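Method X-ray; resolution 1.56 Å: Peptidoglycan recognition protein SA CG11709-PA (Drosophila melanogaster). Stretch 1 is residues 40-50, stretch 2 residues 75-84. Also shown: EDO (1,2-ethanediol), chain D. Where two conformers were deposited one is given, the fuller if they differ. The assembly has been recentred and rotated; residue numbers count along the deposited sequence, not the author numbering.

Stretch 1, residues 40-50: IHHTVTGECSG
Stretch 2, residues 75-84: SYNFLIGNDG

How do the two stretches meet? Strand 40-42 runs into a loop, and strand 78-80 leads into a type I turn from Gly81 to Gly84, closed by Gly84 N to Gly81 O at 2.9 Å. His41 CA and Tyr76 CA lie 8.5 Å apart, so side chains must bridge the gap; Ser49 CA and Asn82 CA are 5.0 Å apart, where backbones can meet.

What does Tyr76 do? Its CA-to-CB bond points toward stretch 1, and the m rotamer (chi1 -47°, chi2 -73°) places Tyr76 CE1 3.8 Å from His41 CB and Tyr76 CE2 4.0 Å from Thr43 CG2. The His41 side chain is also m (chi1 -82°), and its ring lies oblique to that of Tyr76, planes at 50°. Tyr76 OH reaches the backbone through two waters, one donating to His42 O, the other to Thr43 O.

Why is Thr43 p? At chi1 59°, Thr43 OG1 donates to Thr45 O at 2.7 Å while Thr43 CG2 packs 3.9 Å from Leu79 CD2.

How does Asn82 hold the loop? Its m side chain (chi1 -76°, chi2 -7°) points Asn82 ND2 at Ser49 OG, 3.3 Å, and at Glu47 OE2, 3.4 Å, Glu47 being extended (chi1 and chi2 t); Asn82 N donates to Cys48 O at 3.4 Å. All three hydrogen bonds are weak.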

# COMPACT_ATOMS: atom_id res chain seq x y z
N ILE A 40 0.56 -1.73 6.06
CA ILE A 40 0.27 -0.31 5.88
C ILE A 40 1.56 0.51 5.94
O ILE A 40 2.41 0.32 6.83
CB ILE A 40 -0.72 0.21 6.97
CG1 ILE A 40 -2.04 -0.58 6.97
CG2 ILE A 40 -1.01 1.71 6.74
CD1 ILE A 40 -2.70 -0.65 5.62
N HIS A 41 1.67 1.42 4.98
CA HIS A 41 2.84 2.30 4.82
C HIS A 41 2.36 3.73 4.61
O HIS A 41 1.20 3.99 4.35
CB HIS A 41 3.63 1.88 3.58
CG HIS A 41 4.55 0.74 3.83
ND1 HIS A 41 5.73 0.88 4.53
CD2 HIS A 41 4.49 -0.57 3.46
CE1 HIS A 41 6.35 -0.29 4.60
NE2 HIS A 41 5.62 -1.19 3.95
N HIS A 42 3.30 4.67 4.74
CA HIS A 42 3.11 6.00 4.16
C HIS A 42 4.22 6.27 3.18
O HIS A 42 5.26 5.60 3.24
CB HIS A 42 2.96 7.10 5.24
CG HIS A 42 4.20 7.49 6.01
ND1 HIS A 42 5.40 6.80 6.02
CD2 HIS A 42 4.35 8.51 6.90
CE1 HIS A 42 6.24 7.39 6.86
NE2 HIS A 42 5.62 8.43 7.39
N THR A 43 4.01 7.22 2.26
CA THR A 43 5.02 7.47 1.23
C THR A 43 6.06 8.50 1.64
O THR A 43 7.10 8.59 0.98
CB THR A 43 4.42 7.95 -0.08
OG1 THR A 43 3.70 9.16 0.13
CG2 THR A 43 3.37 6.94 -0.62
N VAL A 44 5.73 9.29 2.65
CA VAL A 44 6.53 10.45 3.13
C VAL A 44 6.50 11.62 2.17
O VAL A 44 6.04 12.71 2.52
CB VAL A 44 8.00 10.09 3.43
CG1 VAL A 44 8.72 11.30 4.05
CG2 VAL A 44 8.04 8.90 4.38
N THR A 45 6.97 11.39 0.94
CA THR A 45 6.92 12.40 -0.12
C THR A 45 5.65 12.22 -0.96
O THR A 45 5.09 11.12 -1.03
N GLY A 46 5.17 13.30 -1.57
CA GLY A 46 4.16 13.18 -2.63
C GLY A 46 2.74 13.60 -2.30
O GLY A 46 1.84 13.36 -3.09
N GLU A 47 2.51 14.26 -1.17
CA GLU A 47 1.13 14.58 -0.77
C GLU A 47 0.38 15.28 -1.92
O GLU A 47 0.94 16.12 -2.59
CB GLU A 47 1.07 15.41 0.53
CG GLU A 47 -0.36 15.67 1.03
CD GLU A 47 -0.44 16.28 2.44
OE1 GLU A 47 0.33 15.86 3.33
OE2 GLU A 47 -1.30 17.17 2.64
N CYS A 48 -0.86 14.86 -2.16
CA CYS A 48 -1.59 15.34 -3.33
C CYS A 48 -3.09 15.09 -3.16
O CYS A 48 -3.50 14.17 -2.44
CB CYS A 48 -1.03 14.68 -4.59
SG CYS A 48 -1.14 12.87 -4.61
N SER A 49 -3.91 15.91 -3.80
CA SER A 49 -5.35 15.77 -3.72
C SER A 49 -5.90 15.64 -5.13
O SER A 49 -5.78 16.56 -5.95
CB SER A 49 -5.99 16.99 -3.06
OG SER A 49 -5.42 17.27 -1.79
N GLY A 50 -6.46 14.48 -5.41
CA GLY A 50 -7.17 14.28 -6.65
C GLY A 50 -6.26 13.79 -7.75
O GLY A 50 -5.05 14.03 -7.74
N SER A 75 6.43 0.41 -5.67
CA SER A 75 6.67 -0.69 -4.70
C SER A 75 5.38 -1.21 -4.08
O SER A 75 5.24 -2.42 -3.80
CB SER A 75 7.61 -0.22 -3.60
OG SER A 75 6.96 0.78 -2.82
N TYR A 76 4.44 -0.29 -3.86
CA TYR A 76 3.20 -0.62 -3.13
C TYR A 76 2.17 -1.25 -4.04
O TYR A 76 2.13 -0.93 -5.23
CB TYR A 76 2.59 0.67 -2.53
CG TYR A 76 3.61 1.53 -1.83
CD1 TYR A 76 4.13 1.15 -0.60
CD2 TYR A 76 4.05 2.69 -2.41
CE1 TYR A 76 5.09 1.95 0.03
CE2 TYR A 76 4.98 3.50 -1.79
CZ TYR A 76 5.50 3.12 -0.58
OH TYR A 76 6.44 3.91 0.06
N ASN A 77 1.30 -2.11 -3.50
CA ASN A 77 0.20 -2.61 -4.35
C ASN A 77 -0.83 -1.54 -4.67
O ASN A 77 -1.33 -1.48 -5.78
CB ASN A 77 -0.44 -3.84 -3.71
CG ASN A 77 0.51 -5.03 -3.68
OD1 ASN A 77 1.24 -5.21 -2.72
ND2 ASN A 77 0.53 -5.82 -4.75
N PHE A 78 -1.13 -0.69 -3.68
CA PHE A 78 -2.08 0.45 -3.83
C PHE A 78 -1.59 1.65 -3.07
O PHE A 78 -0.85 1.53 -2.07
CB PHE A 78 -3.45 0.07 -3.27
CG PHE A 78 -4.08 -1.07 -4.02
CD1 PHE A 78 -4.65 -0.84 -5.27
CD2 PHE A 78 -4.05 -2.36 -3.50
CE1 PHE A 78 -5.20 -1.91 -6.01
CE2 PHE A 78 -4.59 -3.42 -4.24
CZ PHE A 78 -5.16 -3.20 -5.48
N LEU A 79 -2.05 2.82 -3.50
CA LEU A 79 -1.74 4.08 -2.81
C LEU A 79 -3.04 4.87 -2.64
O LEU A 79 -3.93 4.76 -3.48
CB LEU A 79 -0.73 4.94 -3.59
CG LEU A 79 0.63 4.32 -3.92
CD1 LEU A 79 0.62 3.62 -5.31
CD2 LEU A 79 1.75 5.33 -3.82
N ILE A 80 -3.17 5.61 -1.56
CA ILE A 80 -4.44 6.29 -1.29
C ILE A 80 -4.15 7.77 -1.06
O ILE A 80 -3.33 8.11 -0.19
CB ILE A 80 -5.10 5.67 -0.07
CG1 ILE A 80 -5.42 4.19 -0.31
CG2 ILE A 80 -6.40 6.39 0.25
CD1 ILE A 80 -5.87 3.45 0.90
N GLY A 81 -4.79 8.63 -1.85
CA GLY A 81 -4.59 10.07 -1.73
C GLY A 81 -5.57 10.75 -0.78
O GLY A 81 -6.44 10.09 -0.21
N ASN A 82 -5.39 12.07 -0.63
CA ASN A 82 -6.11 12.89 0.35
C ASN A 82 -7.61 12.91 0.08
O ASN A 82 -8.42 13.06 1.02
CB ASN A 82 -5.66 14.35 0.29
CG ASN A 82 -4.32 14.61 0.92
OD1 ASN A 82 -3.74 13.75 1.56
ND2 ASN A 82 -3.82 15.83 0.73
N ASP A 83 -7.98 12.83 -1.21
CA ASP A 83 -9.41 12.85 -1.60
C ASP A 83 -10.03 11.47 -1.46
O ASP A 83 -11.20 11.28 -1.76
CB ASP A 83 -9.60 13.32 -3.05
CG ASP A 83 -9.46 14.82 -3.23
OD1 ASP A 83 -9.20 15.53 -2.22
OD2 ASP A 83 -9.60 15.38 -4.34
N GLY A 84 -9.24 10.48 -1.05
CA GLY A 84 -9.77 9.14 -0.87
C GLY A 84 -9.75 8.29 -2.13
O GLY A 84 -10.33 7.19 -2.14
C1 EDO D . 10.58 2.65 -1.64
O1 EDO D . 11.48 1.83 -0.88
C2 EDO D . 9.18 2.59 -1.03
O2 EDO D . 8.79 1.23 -0.81
O HOH W 1 7.12 3.29 2.72
O HOH W 2 7.62 6.49 -0.81
O HOH W 3 -6.62 11.56 -4.03